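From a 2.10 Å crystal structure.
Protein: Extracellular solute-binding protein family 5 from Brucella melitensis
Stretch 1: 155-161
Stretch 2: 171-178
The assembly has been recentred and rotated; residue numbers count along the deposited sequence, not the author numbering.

Stretch 1 (155-161) MSRVAKI
Stretch 2 171-178: FTFNEKSD

The two stretches run antiparallel, with Ile161 opposite Phe171 (CA–CA 4.6 Å), Lys160 opposite Thr172 (5.2 Å) and Val158 opposite Phe173 (4.4 Å). The register slips by one between Val158 and Lys160, a beta bulge whose signature is one acceptor with two donors: Thr172 O receives Ala159 N at 2.6 Å, bent to 134° at the hydrogen, and Lys160 N at 3.2 Å and 160°. Ala159, at phi/psi -76/-43, departs from the extended conformation of Lys160 (-152/143), and both amides point to that one carbonyl. Thr172 N returns a straighter bond to Lys160 O (2.8 Å, 168°), completing the hydrogen-bonded pair.

Beyond the bulge, Asn174 N donates to Arg157 O (3.0 Å, 167°), which also lies 3.4 Å from Phe173 CA in a CA-H...O contact. The Asn174 side chain (chi1 p, chi2 36°) uses both its ends: ND2 donates almost linearly to Ser156 O (2.9 Å, 177°), while OD1 accepts from Lys176 N (2.8 Å, 139°) inside the type I turn Asn174–Ser177, which Ser177 N closes onto Asn174 O at 3.0 Å. Ser156 O has a second donor, a water at 2.6 Å that in turn accepts from Lys176 NZ at 3.0 Å.

Stretch 1 begins in a 3-10 segment, where Val158 N reaches Met155 O at 2.9 Å. Arg157 NE donates to Ser156 OG (chi1 p; 3.1 Å, 163°), and the arginine, with chi1 at -108° and chi2 and chi3 both p, packs its aliphatic part on the turn: CG lies 3.4 Å from Ser177 CA, and CD 3.5 Å from Lys176 CB.

Ile161 (t, t) and Phe171 (m, chi2 78°) share a sheet face. Ile161 CG1 sits 4.2 Å from the Phe171 ring centroid, 22° off the normal, a CH-pi contact.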

# COMPACT_ATOMS: atom_id res chain seq x y z
N MET A 155 -22.20 -7.50 -4.72
CA MET A 155 -23.47 -7.70 -5.38
C MET A 155 -24.35 -6.45 -5.45
O MET A 155 -25.16 -6.35 -6.34
CB MET A 155 -24.25 -8.88 -4.77
CG MET A 155 -23.68 -10.23 -5.16
SD MET A 155 -23.65 -10.61 -6.92
CE MET A 155 -25.42 -10.77 -7.21
N SER A 156 -24.16 -5.47 -4.56
CA SER A 156 -24.88 -4.18 -4.66
C SER A 156 -24.59 -3.45 -5.97
O SER A 156 -25.36 -2.56 -6.39
CB SER A 156 -24.50 -3.28 -3.50
OG SER A 156 -23.14 -2.85 -3.62
N ARG A 157 -23.48 -3.82 -6.62
CA ARG A 157 -23.13 -3.33 -7.96
C ARG A 157 -23.49 -4.23 -9.13
O ARG A 157 -23.24 -3.88 -10.30
CB ARG A 157 -21.61 -3.09 -8.03
CG ARG A 157 -21.18 -1.65 -8.05
CD ARG A 157 -21.63 -0.90 -6.82
NE ARG A 157 -21.20 -1.56 -5.62
CZ ARG A 157 -19.98 -1.50 -5.12
NH1 ARG A 157 -19.04 -0.80 -5.74
NH2 ARG A 157 -19.69 -2.13 -3.98
N VAL A 158 -24.04 -5.40 -8.85
CA VAL A 158 -24.25 -6.40 -9.88
C VAL A 158 -25.73 -6.54 -10.19
O VAL A 158 -26.52 -6.83 -9.30
CB VAL A 158 -23.68 -7.78 -9.45
CG1 VAL A 158 -24.01 -8.85 -10.48
CG2 VAL A 158 -22.18 -7.69 -9.22
N ALA A 159 -26.12 -6.33 -11.44
CA ALA A 159 -27.52 -6.53 -11.82
C ALA A 159 -27.85 -7.99 -11.94
O ALA A 159 -28.92 -8.40 -11.55
CB ALA A 159 -27.83 -5.80 -13.14
N LYS A 160 -26.97 -8.76 -12.55
CA LYS A 160 -27.21 -10.17 -12.81
C LYS A 160 -25.88 -10.91 -12.83
O LYS A 160 -24.87 -10.36 -13.30
CB LYS A 160 -27.95 -10.37 -14.15
N ILE A 161 -25.89 -12.12 -12.32
CA ILE A 161 -24.78 -13.04 -12.46
C ILE A 161 -25.35 -14.32 -13.06
O ILE A 161 -26.26 -14.89 -12.52
CB ILE A 161 -24.05 -13.29 -11.12
CG1 ILE A 161 -22.90 -14.25 -11.35
CG2 ILE A 161 -24.98 -13.86 -10.05
CD1 ILE A 161 -22.08 -14.41 -10.09
N PHE A 171 -21.06 -11.41 -15.44
CA PHE A 171 -21.53 -10.42 -14.45
C PHE A 171 -22.00 -9.20 -15.22
O PHE A 171 -21.22 -8.62 -15.98
CB PHE A 171 -20.36 -9.98 -13.55
CG PHE A 171 -19.79 -11.08 -12.70
CD1 PHE A 171 -18.94 -12.03 -13.23
CD2 PHE A 171 -20.11 -11.17 -11.36
CE1 PHE A 171 -18.41 -13.04 -12.44
CE2 PHE A 171 -19.60 -12.18 -10.57
CZ PHE A 171 -18.76 -13.13 -11.11
N THR A 172 -23.26 -8.83 -15.07
CA THR A 172 -23.77 -7.58 -15.64
C THR A 172 -23.95 -6.56 -14.54
O THR A 172 -24.60 -6.86 -13.53
CB THR A 172 -25.11 -7.81 -16.36
OG1 THR A 172 -24.95 -8.87 -17.29
CG2 THR A 172 -25.60 -6.53 -17.08
N PHE A 173 -23.38 -5.38 -14.71
CA PHE A 173 -23.34 -4.38 -13.66
C PHE A 173 -24.46 -3.37 -13.75
O PHE A 173 -25.04 -3.19 -14.81
CB PHE A 173 -21.98 -3.67 -13.66
CG PHE A 173 -20.82 -4.63 -13.57
CD1 PHE A 173 -20.72 -5.48 -12.47
CD2 PHE A 173 -19.92 -4.75 -14.58
CE1 PHE A 173 -19.71 -6.40 -12.38
CE2 PHE A 173 -18.89 -5.65 -14.48
CZ PHE A 173 -18.77 -6.48 -13.38
N ASN A 174 -24.75 -2.74 -12.62
CA ASN A 174 -25.78 -1.71 -12.55
C ASN A 174 -25.12 -0.36 -12.46
O ASN A 174 -23.90 -0.23 -12.50
CB ASN A 174 -26.74 -1.96 -11.39
CG ASN A 174 -26.08 -1.85 -10.02
OD1 ASN A 174 -25.19 -1.02 -9.78
ND2 ASN A 174 -26.54 -2.66 -9.09
N GLU A 175 -25.94 0.66 -12.36
CA GLU A 175 -25.46 2.04 -12.44
C GLU A 175 -24.57 2.46 -11.26
O GLU A 175 -23.88 3.47 -11.34
CB GLU A 175 -26.66 3.00 -12.63
CG GLU A 175 -27.54 3.20 -11.40
CD GLU A 175 -28.30 1.94 -10.94
OE1 GLU A 175 -28.72 1.10 -11.80
OE2 GLU A 175 -28.52 1.81 -9.70
N LYS A 176 -24.57 1.72 -10.16
CA LYS A 176 -23.63 2.02 -9.10
C LYS A 176 -22.18 1.59 -9.42
O LYS A 176 -21.29 1.89 -8.67
CB LYS A 176 -24.06 1.37 -7.80
CG LYS A 176 -25.37 1.89 -7.25
CD LYS A 176 -25.75 0.99 -6.09
CE LYS A 176 -26.50 1.71 -4.98
NZ LYS A 176 -26.85 0.72 -3.91
N SER A 177 -21.96 0.83 -10.49
CA SER A 177 -20.65 0.31 -10.81
C SER A 177 -19.77 1.43 -11.41
O SER A 177 -20.28 2.45 -11.80
CB SER A 177 -20.82 -0.82 -11.81
OG SER A 177 -19.60 -1.47 -12.05
N ASP A 178 -18.47 1.22 -11.45
CA ASP A 178 -17.55 2.13 -12.11
C ASP A 178 -16.51 1.30 -12.90
O ASP A 178 -16.56 0.08 -12.90
CB ASP A 178 -16.91 3.07 -11.11
CG ASP A 178 -16.11 2.35 -10.05
OD1 ASP A 178 -15.56 1.23 -10.29
OD2 ASP A 178 -16.04 2.90 -8.96
O HOH W 1 -27.56 -1.86 -5.24